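Farnesyl pyrophosphate synthetase (Staphylococcus aureus, PDB 5H9D) probably catalyses Mg2+-dependent chain elongation that adds isopentenyl diphosphate units to an allylic diphosphate, making heptaprenyl diphosphate. Local coordinates at residues Q151-Q155 and I252-R257; K193-I197 and L294-L298; D210-F214 and V225-L229; L240-K244 and S274-A280; A291-I295 and L307-K312. Numbering follows the deposited sequence.

Overall arrangement
The chain is an all-helical bundle of the polyprenyl synthetase family, and the five contacts fall into two groups near opposite ends of helix 276-296. Interactions 2 and 5 have centres 8 Å apart and share L294 and I295, joining helices 188-215, 276-296 and 302-315. Interactions 1, 3 and 4, with centres 14 to 17 Å apart, touch one another around the end of helix 188-215 and the short helices that follow it. Between the groups, centres lie 26 to 38 Å apart. Along the sequence, interactions 1 and 2 interleave, both spanning interaction 3; 4 follows 3, and 5 begins where 2 ends. Helix 188-215 thus links interaction 2 to the aspartate-rich region of interaction 3.

Interaction 1 of 5, residues Q151-Q155 and I252-R257; sequences QFNSQ and IEQLRR
A loop (151-155) and the end of helix 246-253 with the turn after it (252-257) run antiparallel: F152 lies opposite R256 (CA-CA 5.9 Å) and S154 opposite E253 (5.2 Å), and 428 Å² is buried between them. Q254 is the first residue to leave helical angles. Q151 extends its side chain until OE1 lies 2.9 Å from R257 NH1. F152 takes a positive phi (75/20), and its m rotamer (chi1 -76°) lays the ring over the opposite backbone: R256 CA stands 3.6 Å from the F152 ring centroid, 19° off the normal, a CH-pi contact. The ring also meets L255, with F152 CD1 3.0 Å from L255 O and F152 CE1 4.2 Å from L255 CG, while F152 CE2 lies 3.3 Å from R257 NH1. N153 turns away; its OD1 accepts from Q155 N at 2.7 Å, closing an Asx turn. S154, in the p rotamer, points back across, its CB 3.5 Å from I252 CG2 and its OG 3.1 Å from E253 CA. The contact therefore joins a loop to a helix end and the loop that follows it, chiefly by one aromatic side chain on peptide backbone. Backbone bonding of F152 to G232 ties in a third loop, and F152 and L255 pack on F264, I252 on C267, of helix 261-272.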
# COMPACT_ATOMS: atom_id res chain seq x y z
N GLN A 151 -16.85 -4.82 8.08
CA GLN A 151 -17.75 -5.49 7.14
C GLN A 151 -19.06 -5.99 7.75
O GLN A 151 -19.08 -6.86 8.60
CB GLN A 151 -17.00 -6.60 6.38
CG GLN A 151 -16.42 -6.09 5.01
CD GLN A 151 -15.61 -7.14 4.21
OE1 GLN A 151 -16.05 -8.28 3.99
NE2 GLN A 151 -14.41 -6.75 3.76
N PHE A 152 -20.16 -5.37 7.31
CA PHE A 152 -21.53 -5.69 7.76
C PHE A 152 -21.95 -5.21 9.14
O PHE A 152 -22.93 -5.71 9.71
CB PHE A 152 -21.81 -7.18 7.63
CG PHE A 152 -22.07 -7.60 6.22
CD1 PHE A 152 -23.24 -7.20 5.57
CD2 PHE A 152 -21.12 -8.35 5.51
CE1 PHE A 152 -23.46 -7.54 4.25
CE2 PHE A 152 -21.33 -8.69 4.19
CZ PHE A 152 -22.51 -8.29 3.55
N ASN A 153 -21.23 -4.23 9.66
CA ASN A 153 -21.53 -3.66 10.97
C ASN A 153 -22.49 -2.51 10.79
O ASN A 153 -22.08 -1.40 10.45
CB ASN A 153 -20.27 -3.11 11.62
CG ASN A 153 -20.51 -2.67 13.04
OD1 ASN A 153 -21.53 -2.04 13.34
ND2 ASN A 153 -19.57 -3.01 13.94
N SER A 154 -23.77 -2.76 11.03
CA SER A 154 -24.80 -1.74 10.87
C SER A 154 -24.90 -0.76 12.02
O SER A 154 -25.82 0.05 12.06
CB SER A 154 -26.15 -2.42 10.68
OG SER A 154 -26.32 -3.44 11.64
N GLN A 155 -23.97 -0.83 12.96
CA GLN A 155 -24.02 0.07 14.12
C GLN A 155 -22.94 1.16 14.09
O GLN A 155 -22.83 1.98 14.99
CB GLN A 155 -23.91 -0.77 15.39
CG GLN A 155 -24.77 -2.06 15.37
CD GLN A 155 -26.27 -1.78 15.24
OE1 GLN A 155 -26.95 -2.38 14.39
NE2 GLN A 155 -26.79 -0.89 16.08
N ILE A 252 -30.97 -3.22 7.59
CA ILE A 252 -29.52 -3.29 7.45
C ILE A 252 -28.91 -4.07 8.61
O ILE A 252 -27.91 -4.76 8.43
CB ILE A 252 -28.90 -1.87 7.36
CG1 ILE A 252 -29.31 -1.22 6.02
CG2 ILE A 252 -27.37 -1.93 7.48
CD1 ILE A 252 -28.83 -1.98 4.79
N GLU A 253 -29.51 -3.96 9.79
CA GLU A 253 -29.04 -4.68 10.96
C GLU A 253 -29.05 -6.19 10.72
O GLU A 253 -28.26 -6.91 11.30
CB GLU A 253 -29.93 -4.43 12.19
CG GLU A 253 -29.81 -3.08 12.89
CD GLU A 253 -30.48 -3.11 14.27
OE1 GLU A 253 -31.36 -3.99 14.50
OE2 GLU A 253 -30.14 -2.26 15.13
N GLN A 254 -29.97 -6.67 9.88
CA GLN A 254 -30.08 -8.10 9.63
C GLN A 254 -29.31 -8.55 8.41
O GLN A 254 -29.41 -9.72 8.03
CB GLN A 254 -31.54 -8.52 9.40
CG GLN A 254 -32.58 -7.92 10.31
CD GLN A 254 -32.38 -8.27 11.77
OE1 GLN A 254 -32.35 -9.44 12.14
NE2 GLN A 254 -32.23 -7.25 12.61
N LEU A 255 -28.54 -7.65 7.81
CA LEU A 255 -27.83 -7.98 6.58
C LEU A 255 -26.40 -8.50 6.68
O LEU A 255 -25.57 -7.90 7.33
CB LEU A 255 -27.88 -6.75 5.65
CG LEU A 255 -27.64 -6.91 4.14
CD1 LEU A 255 -28.73 -7.75 3.51
CD2 LEU A 255 -27.60 -5.54 3.51
N ARG A 256 -26.14 -9.63 6.02
CA ARG A 256 -24.80 -10.23 5.98
C ARG A 256 -24.59 -11.10 4.76
O ARG A 256 -25.54 -11.47 4.07
CB ARG A 256 -24.46 -11.04 7.25
CG ARG A 256 -25.62 -11.67 8.02
CD ARG A 256 -26.20 -12.90 7.34
NE ARG A 256 -27.35 -13.38 8.10
CZ ARG A 256 -28.19 -14.32 7.69
NH1 ARG A 256 -28.03 -14.91 6.50
NH2 ARG A 256 -29.21 -14.65 8.46
N ARG A 257 -23.33 -11.42 4.50
CA ARG A 257 -22.96 -12.21 3.33
C ARG A 257 -23.95 -13.31 2.91
O ARG A 257 -24.38 -13.36 1.75
CB ARG A 257 -21.56 -12.80 3.53
CG ARG A 257 -20.45 -11.89 3.03
CD ARG A 257 -19.05 -12.46 3.30
NE ARG A 257 -18.60 -12.26 4.68
CZ ARG A 257 -18.26 -11.08 5.21
NH1 ARG A 257 -18.32 -9.97 4.47
NH2 ARG A 257 -17.86 -11.01 6.48

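Interaction 2 of 5, residues K193-I197 and L294-L298; sequences KLKMI and LISEL
At the apolar centre I197 (chi1 m, chi2 t) fits among three residues opposite, in a helix-helix packing of the prenyl synthase bundle: I197 CG1 lies 3.7 Å from L294 CB, and I197 CD1 lies 3.6 Å from I295 CG1 and 3.7 Å from L298 CD1. The closest CA pair is I197-L294 at 6.4 Å, and the segments run in roughly opposite senses, with I197 beside L294 and K193 extending to E297 and L298. Residues 193-197 are helical throughout; residues 294-296 end helix 276-296, and E297 departs from helical angles, swinging L298 (-105/153) back toward the partner. Around the centre, L194 CD2 approaches L298 CD1 at 4.1 Å and M196 CB approaches L294 CD1 at 3.7 Å; M196 also packs on an aromatic side chain of the bound peptide. Toward the polar edge, K193, bent by chi1 t and then p, p, p, lays its aliphatic part on L294, K193 CD to L294 CD2 being 3.4 Å. Its ammonium ends beyond salt-bridge range of E297, with K193 NZ 4.2 Å from E297 OE1.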
# COMPACT_ATOMS: atom_id res chain seq x y z
N LYS A 193 -1.07 24.65 2.93
CA LYS A 193 -2.21 24.91 2.07
C LYS A 193 -2.48 23.71 1.15
O LYS A 193 -3.61 23.24 1.03
CB LYS A 193 -1.94 26.15 1.22
CG LYS A 193 -3.18 26.91 0.87
CD LYS A 193 -3.74 27.52 2.13
CE LYS A 193 -2.87 28.72 2.63
NZ LYS A 193 -2.85 29.88 1.65
N LEU A 194 -1.43 23.21 0.51
CA LEU A 194 -1.60 22.08 -0.39
C LEU A 194 -1.87 20.78 0.36
O LEU A 194 -2.58 19.90 -0.13
CB LEU A 194 -0.39 21.99 -1.32
CG LEU A 194 -0.44 23.18 -2.30
CD1 LEU A 194 0.91 23.38 -2.97
CD2 LEU A 194 -1.53 22.94 -3.32
N LYS A 195 -1.33 20.65 1.57
CA LYS A 195 -1.64 19.45 2.35
C LYS A 195 -3.18 19.43 2.54
O LYS A 195 -3.82 18.42 2.27
CB LYS A 195 -0.94 19.48 3.71
CG LYS A 195 -1.17 18.21 4.56
CD LYS A 195 -1.47 18.54 6.05
CE LYS A 195 -0.24 19.00 6.84
NZ LYS A 195 0.55 17.88 7.48
N MET A 196 -3.75 20.55 2.98
CA MET A 196 -5.20 20.65 3.18
C MET A 196 -6.04 20.55 1.89
O MET A 196 -7.08 19.88 1.89
CB MET A 196 -5.57 21.95 3.93
CG MET A 196 -5.08 21.97 5.37
SD MET A 196 -5.57 23.41 6.25
CE MET A 196 -6.97 22.77 6.97
N ILE A 197 -5.60 21.20 0.80
CA ILE A 197 -6.33 21.13 -0.47
C ILE A 197 -6.44 19.66 -0.90
O ILE A 197 -7.53 19.16 -1.23
CB ILE A 197 -5.59 21.87 -1.60
CG1 ILE A 197 -5.62 23.38 -1.35
CG2 ILE A 197 -6.23 21.52 -2.94
CD1 ILE A 197 -4.90 24.18 -2.37
N LEU A 294 -9.40 27.35 -0.66
CA LEU A 294 -7.97 27.36 -0.42
C LEU A 294 -7.14 27.47 -1.70
O LEU A 294 -6.00 27.93 -1.66
CB LEU A 294 -7.56 26.09 0.32
CG LEU A 294 -7.89 25.97 1.80
CD1 LEU A 294 -7.52 24.60 2.28
CD2 LEU A 294 -7.11 27.02 2.59
N ILE A 295 -7.69 27.03 -2.82
CA ILE A 295 -6.90 27.06 -4.04
C ILE A 295 -6.82 28.50 -4.48
O ILE A 295 -5.82 28.96 -5.07
CB ILE A 295 -7.54 26.15 -5.17
CG1 ILE A 295 -7.51 24.68 -4.73
CG2 ILE A 295 -6.76 26.29 -6.49
CD1 ILE A 295 -8.19 23.74 -5.68
N SER A 296 -7.86 29.24 -4.15
CA SER A 296 -7.96 30.63 -4.51
C SER A 296 -6.93 31.43 -3.74
O SER A 296 -6.27 32.29 -4.30
CB SER A 296 -9.36 31.12 -4.22
OG SER A 296 -10.27 30.32 -4.97
N GLU A 297 -6.78 31.11 -2.47
CA GLU A 297 -5.80 31.80 -1.66
C GLU A 297 -4.35 31.55 -2.11
O GLU A 297 -3.41 31.92 -1.42
CB GLU A 297 -6.00 31.39 -0.20
CG GLU A 297 -7.31 31.93 0.38
CD GLU A 297 -7.71 31.30 1.72
OE1 GLU A 297 -6.82 31.01 2.56
OE2 GLU A 297 -8.94 31.10 1.92
N LEU A 298 -4.18 30.94 -3.28
CA LEU A 298 -2.84 30.67 -3.81
C LEU A 298 -2.51 31.64 -4.97
O LEU A 298 -3.41 32.12 -5.66
CB LEU A 298 -2.74 29.23 -4.35
CG LEU A 298 -2.50 28.01 -3.42
CD1 LEU A 298 -2.84 26.73 -4.18
CD2 LEU A 298 -1.05 27.98 -2.93

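Interaction 3 of 5, residues D210-F214 and V225-L229; sequences DVLDF and VGSDL
D213 makes the joint through both its backbone and its side chain. Residues 210-214 are helical, kinked at 213-214, and the nearest CA pairs are D213-V225 and F214-G226, both 5.5 Å. D213 O takes a hydrogen bond from G226 N (3.0 Å, 166°). The D213 carboxylate, turned out by chi1 -147° and chi2 -85°, accepts from the first turn of helix 227-230, D228 N to D213 OD1 3.2 Å. G226 takes a positive phi (76/-4), easy without a side chain. D228 (chi1 m) points across, so D213 OD2 and D228 OD2 lie only 2.9 Å apart, two acceptors; D210 OD1 is 4.0 Å from D228 OD2. D210 and D213 belong to the second DDxxD motif of prenyl synthases; the acid cluster is consistent with its Mg2+-diphosphate role. D210 hydrogen-bonds Y161. Beside the acids, F214 (chi1 m) brings CE1 4.0 Å from G226 CA. F214 rests on I268 of helix 261-272, I277 of helix 276-296 and I238 of helix 236-243, three helices around the end of helix 188-215.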
# COMPACT_ATOMS: atom_id res chain seq x y z
N ASP A 210 -18.45 6.03 -3.61
CA ASP A 210 -19.53 5.40 -2.89
C ASP A 210 -20.87 5.75 -3.43
O ASP A 210 -21.80 4.96 -3.39
CB ASP A 210 -19.47 5.72 -1.40
CG ASP A 210 -18.19 5.21 -0.76
OD1 ASP A 210 -17.49 4.35 -1.38
OD2 ASP A 210 -17.90 5.66 0.37
N VAL A 211 -21.01 6.96 -3.93
CA VAL A 211 -22.29 7.32 -4.49
C VAL A 211 -22.42 6.59 -5.82
O VAL A 211 -23.45 5.99 -6.09
CB VAL A 211 -22.42 8.84 -4.69
CG1 VAL A 211 -23.76 9.16 -5.32
CG2 VAL A 211 -22.31 9.54 -3.36
N LEU A 212 -21.36 6.59 -6.63
CA LEU A 212 -21.39 5.93 -7.93
C LEU A 212 -21.50 4.42 -7.88
O LEU A 212 -21.49 3.75 -8.91
CB LEU A 212 -20.15 6.30 -8.74
CG LEU A 212 -19.92 7.72 -9.25
CD1 LEU A 212 -18.62 7.74 -10.05
CD2 LEU A 212 -21.09 8.18 -10.08
N ASP A 213 -21.60 3.86 -6.70
CA ASP A 213 -21.69 2.42 -6.61
C ASP A 213 -23.17 2.03 -6.67
O ASP A 213 -23.50 0.86 -6.86
CB ASP A 213 -21.03 1.92 -5.32
CG ASP A 213 -20.39 0.56 -5.48
OD1 ASP A 213 -21.10 -0.47 -5.35
OD2 ASP A 213 -19.16 0.52 -5.77
N PHE A 214 -24.04 3.02 -6.54
CA PHE A 214 -25.48 2.81 -6.57
C PHE A 214 -26.11 3.45 -7.81
O PHE A 214 -27.09 2.96 -8.37
CB PHE A 214 -26.12 3.40 -5.31
CG PHE A 214 -25.82 2.63 -4.05
CD1 PHE A 214 -26.45 1.42 -3.79
CD2 PHE A 214 -24.94 3.14 -3.11
CE1 PHE A 214 -26.21 0.72 -2.61
CE2 PHE A 214 -24.69 2.45 -1.93
CZ PHE A 214 -25.33 1.23 -1.68
N VAL A 225 -23.19 -3.59 -8.73
CA VAL A 225 -23.78 -2.34 -8.31
C VAL A 225 -24.23 -2.77 -6.91
O VAL A 225 -24.66 -3.92 -6.71
CB VAL A 225 -24.99 -1.97 -9.23
CG1 VAL A 225 -26.02 -3.10 -9.21
CG2 VAL A 225 -25.61 -0.65 -8.79
N GLY A 226 -24.12 -1.88 -5.94
CA GLY A 226 -24.46 -2.26 -4.58
C GLY A 226 -23.26 -3.09 -4.16
O GLY A 226 -23.14 -3.54 -3.02
N SER A 227 -22.36 -3.29 -5.11
CA SER A 227 -21.14 -4.04 -4.92
C SER A 227 -20.57 -3.87 -3.50
O SER A 227 -20.31 -4.85 -2.79
CB SER A 227 -20.13 -3.59 -5.97
OG SER A 227 -18.95 -4.36 -5.93
N ASP A 228 -20.38 -2.62 -3.08
CA ASP A 228 -19.85 -2.32 -1.74
C ASP A 228 -20.74 -2.83 -0.62
O ASP A 228 -20.26 -3.13 0.46
CB ASP A 228 -19.68 -0.82 -1.55
CG ASP A 228 -18.57 -0.25 -2.40
OD1 ASP A 228 -17.52 -0.91 -2.51
OD2 ASP A 228 -18.75 0.87 -2.93
N LEU A 229 -22.04 -2.91 -0.87
CA LEU A 229 -22.97 -3.38 0.14
C LEU A 229 -22.98 -4.90 0.12
O LEU A 229 -23.16 -5.55 1.16
CB LEU A 229 -24.36 -2.84 -0.16
CG LEU A 229 -25.43 -3.17 0.87
CD1 LEU A 229 -24.98 -2.65 2.22
CD2 LEU A 229 -26.75 -2.54 0.45

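Interaction 4 of 5, residues L240-K244 and S274-A280; sequences LEMRK and SDSIDEA
L240 has the largest buried area, 77 Å². In its m, t rotamer it points from helical segment 240-243 toward the start of helix 276-296, with L240 CD1 3.6 Å from both E279 CB and A280 N. Next is E279 (chi1 and chi2 t), one turn beyond S276; its carboxylate makes a salt bridge, R243 NH1 to E279 OE1 3.5 Å, and a long one, K244 NZ to E279 OE2 3.7 Å, a network along the exposed edge. In the all-helical prenyl synthase fold, this joins helix 236-243 to the N-terminal end of helix 276-296, where S274 OG accepts from S276 N (3.0 Å), a capping bond. S276 is the third, its CA 5.6 Å from that of E241. Its hydroxyl (chi1 m) donates to the E241 carboxylate, S276 OG to E241 OE2 2.7 Å, and S274 OG donates weakly to the same E241 OE2 at 3.0 Å. E241 (chi1 t, chi2 p) bonds N245 through OE1. A280 and I277 back onto helix 188-215, through V211.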
# COMPACT_ATOMS: atom_id res chain seq x y z
N LEU A 240 -26.74 7.56 5.76
CA LEU A 240 -27.69 8.64 5.72
C LEU A 240 -29.11 8.12 5.68
O LEU A 240 -29.96 8.57 6.42
CB LEU A 240 -27.43 9.55 4.51
CG LEU A 240 -26.08 10.27 4.57
CD1 LEU A 240 -25.94 11.21 3.42
CD2 LEU A 240 -25.97 11.05 5.86
N GLU A 241 -29.37 7.16 4.81
CA GLU A 241 -30.71 6.62 4.75
C GLU A 241 -31.07 5.92 6.05
O GLU A 241 -32.24 5.80 6.37
CB GLU A 241 -30.86 5.67 3.55
CG GLU A 241 -32.32 5.31 3.22
CD GLU A 241 -33.23 6.52 3.06
OE1 GLU A 241 -34.47 6.34 2.94
OE2 GLU A 241 -32.73 7.67 3.05
N MET A 242 -30.09 5.47 6.81
CA MET A 242 -30.40 4.79 8.07
C MET A 242 -30.93 5.77 9.13
O MET A 242 -32.02 5.56 9.67
CB MET A 242 -29.19 4.04 8.64
CG MET A 242 -28.89 2.72 7.94
SD MET A 242 -27.66 1.69 8.85
CE MET A 242 -26.22 1.95 7.95
N ARG A 243 -30.18 6.83 9.42
CA ARG A 243 -30.58 7.81 10.42
C ARG A 243 -32.00 8.34 10.22
O ARG A 243 -32.66 8.72 11.19
CB ARG A 243 -29.60 8.98 10.45
CG ARG A 243 -29.41 9.64 9.11
CD ARG A 243 -28.93 11.08 9.20
NE ARG A 243 -27.72 11.27 10.00
CZ ARG A 243 -26.79 12.19 9.75
NH1 ARG A 243 -26.92 13.00 8.70
NH2 ARG A 243 -25.73 12.30 10.54
N LYS A 244 -32.48 8.38 8.99
CA LYS A 244 -33.83 8.90 8.78
C LYS A 244 -34.88 7.87 8.37
O LYS A 244 -36.01 8.25 8.05
CB LYS A 244 -33.81 10.04 7.75
CG LYS A 244 -33.57 9.64 6.31
CD LYS A 244 -33.59 10.91 5.46
CE LYS A 244 -32.98 10.73 4.08
NZ LYS A 244 -32.66 12.09 3.52
N SER A 274 -33.79 7.43 -3.32
CA SER A 274 -33.62 8.18 -2.08
C SER A 274 -32.99 9.57 -2.24
O SER A 274 -32.41 9.90 -3.29
CB SER A 274 -32.78 7.34 -1.12
OG SER A 274 -32.57 7.99 0.12
N ASP A 275 -33.14 10.37 -1.19
CA ASP A 275 -32.57 11.71 -1.15
C ASP A 275 -31.13 11.58 -0.64
O ASP A 275 -30.28 12.46 -0.84
CB ASP A 275 -33.37 12.62 -0.19
CG ASP A 275 -34.76 12.97 -0.73
OD1 ASP A 275 -34.89 13.28 -1.94
OD2 ASP A 275 -35.74 12.94 0.06
N SER A 276 -30.86 10.45 -0.00
CA SER A 276 -29.57 10.15 0.57
C SER A 276 -28.45 10.09 -0.44
O SER A 276 -27.30 10.37 -0.12
CB SER A 276 -29.66 8.84 1.34
OG SER A 276 -30.46 9.02 2.49
N ILE A 277 -28.77 9.72 -1.67
CA ILE A 277 -27.75 9.68 -2.70
C ILE A 277 -27.36 11.12 -2.95
O ILE A 277 -26.23 11.42 -3.32
CB ILE A 277 -28.28 9.07 -4.00
CG1 ILE A 277 -28.09 7.56 -3.95
CG2 ILE A 277 -27.52 9.63 -5.20
CD1 ILE A 277 -26.63 7.15 -3.94
N ASP A 278 -28.31 12.03 -2.73
CA ASP A 278 -28.03 13.43 -2.96
C ASP A 278 -27.42 14.12 -1.76
O ASP A 278 -26.60 15.03 -1.90
CB ASP A 278 -29.31 14.13 -3.45
CG ASP A 278 -29.70 13.70 -4.87
OD1 ASP A 278 -29.05 14.19 -5.83
OD2 ASP A 278 -30.62 12.85 -5.02
N GLU A 279 -27.81 13.69 -0.56
CA GLU A 279 -27.25 14.27 0.63
C GLU A 279 -25.76 13.87 0.63
O GLU A 279 -24.90 14.66 1.02
CB GLU A 279 -27.97 13.74 1.86
CG GLU A 279 -27.66 14.51 3.15
CD GLU A 279 -28.26 13.85 4.40
OE1 GLU A 279 -27.85 14.21 5.54
OE2 GLU A 279 -29.14 12.98 4.25
N ALA A 280 -25.47 12.65 0.15
CA ALA A 280 -24.09 12.15 0.08
C ALA A 280 -23.29 13.03 -0.88
O ALA A 280 -22.24 13.56 -0.53
CB ALA A 280 -24.08 10.73 -0.38

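Interaction 5 of 5, residues A291-I295 and L307-K312; sequences ALNLI and LLSLTK
Helices 276-296 and 302-315 form an antiparallel hairpin here: the axes of the two short segments differ by 176° in direction and come within 10.3 Å, and the closest CA pair is I295-L308 at 6.8 Å. The main bump is I295 (chi1 m, chi2 t), which has 85 Å² covered and fills the hollow formed by L307 and L308 with T311 one turn further on. The closest pairs are I295 CG2 to L308 CG at 3.7 Å, I295 CD1 to L307 CG at 4.0 Å and I295 CD1 to T311 OG1 at 3.1 Å. One turn back, L292 (chi1 m, chi2 t) leans into the gap between L308, T311 and K312, with L292 CD2 3.7 Å from L308 CD2 and 4.2 Å from K312 CG, and L292 CG 4.0 Å from T311 CG2. T311 in turn projects between L292 and I295 from the other side; its CG2 also touches A291 CB at 4.4 Å. L307 reaches further to F47 and L50 of helix 43-51, and helix 188-215 covers the flank, where I197 meets I295. Because T311 OG1 donates to L307 O at 2.8 Å, its hydroxyl already donates within its own helix, and the segments are held to each other by shape and apolar contact rather than by any polar bond.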
# COMPACT_ATOMS: atom_id res chain seq x y z
N ALA A 291 -12.00 22.96 -0.69
CA ALA A 291 -10.74 22.88 -1.43
C ALA A 291 -10.57 24.05 -2.38
O ALA A 291 -9.48 24.60 -2.48
CB ALA A 291 -10.64 21.55 -2.18
N LEU A 292 -11.65 24.44 -3.06
CA LEU A 292 -11.60 25.56 -4.00
C LEU A 292 -11.32 26.89 -3.31
O LEU A 292 -10.68 27.76 -3.86
CB LEU A 292 -12.91 25.62 -4.78
CG LEU A 292 -12.84 24.51 -5.83
CD1 LEU A 292 -14.20 24.15 -6.33
CD2 LEU A 292 -11.97 25.00 -6.97
N ASN A 293 -11.80 27.03 -2.08
CA ASN A 293 -11.56 28.24 -1.32
C ASN A 293 -10.05 28.41 -1.12
O ASN A 293 -9.49 29.48 -1.39
CB ASN A 293 -12.28 28.18 0.05
CG ASN A 293 -11.85 29.30 0.99
OD1 ASN A 293 -11.97 30.49 0.66
ND2 ASN A 293 -11.34 28.93 2.16
N LEU A 294 -9.40 27.35 -0.66
CA LEU A 294 -7.97 27.36 -0.42
C LEU A 294 -7.14 27.47 -1.70
O LEU A 294 -6.00 27.93 -1.66
CB LEU A 294 -7.56 26.09 0.32
CG LEU A 294 -7.89 25.97 1.80
CD1 LEU A 294 -7.52 24.60 2.28
CD2 LEU A 294 -7.11 27.02 2.59
N ILE A 295 -7.69 27.03 -2.82
CA ILE A 295 -6.90 27.06 -4.04
C ILE A 295 -6.82 28.50 -4.48
O ILE A 295 -5.82 28.96 -5.07
CB ILE A 295 -7.54 26.15 -5.17
CG1 ILE A 295 -7.51 24.68 -4.73
CG2 ILE A 295 -6.76 26.29 -6.49
CD1 ILE A 295 -8.19 23.74 -5.68
N LEU A 307 -4.97 23.52 -11.28
CA LEU A 307 -5.48 22.89 -10.07
C LEU A 307 -6.97 23.21 -9.99
O LEU A 307 -7.77 22.31 -9.74
CB LEU A 307 -4.71 23.42 -8.86
CG LEU A 307 -4.74 22.78 -7.47
CD1 LEU A 307 -4.40 21.33 -7.53
CD2 LEU A 307 -3.73 23.54 -6.59
N LEU A 308 -7.35 24.47 -10.21
CA LEU A 308 -8.76 24.89 -10.18
C LEU A 308 -9.57 24.05 -11.17
O LEU A 308 -10.64 23.54 -10.85
CB LEU A 308 -8.92 26.37 -10.54
CG LEU A 308 -8.71 27.41 -9.42
CD1 LEU A 308 -8.20 28.71 -10.02
CD2 LEU A 308 -10.00 27.64 -8.69
N SER A 309 -9.03 23.91 -12.38
CA SER A 309 -9.66 23.11 -13.42
C SER A 309 -9.76 21.63 -13.00
O SER A 309 -10.83 21.04 -13.07
CB SER A 309 -8.84 23.23 -14.70
OG SER A 309 -9.38 22.41 -15.71
N LEU A 310 -8.65 21.04 -12.58
CA LEU A 310 -8.64 19.65 -12.17
C LEU A 310 -9.54 19.43 -10.95
O LEU A 310 -10.26 18.44 -10.87
CB LEU A 310 -7.21 19.19 -11.86
CG LEU A 310 -7.05 17.75 -11.31
CD1 LEU A 310 -7.52 16.73 -12.36
CD2 LEU A 310 -5.60 17.48 -10.94
N THR A 311 -9.51 20.34 -9.99
CA THR A 311 -10.36 20.19 -8.81
C THR A 311 -11.85 20.31 -9.16
O THR A 311 -12.72 19.91 -8.38
CB THR A 311 -10.04 21.26 -7.76
OG1 THR A 311 -8.67 21.15 -7.40
CG2 THR A 311 -10.92 21.09 -6.52
N LYS A 312 -12.14 20.88 -10.34
CA LYS A 312 -13.53 21.06 -10.73
C LYS A 312 -14.11 19.93 -11.53
O LYS A 312 -15.33 19.85 -11.68
CB LYS A 312 -13.72 22.36 -11.47
CG LYS A 312 -13.79 23.56 -10.53
CD LYS A 312 -14.25 24.76 -11.32
CE LYS A 312 -13.96 26.06 -10.64
NZ LYS A 312 -14.42 27.11 -11.58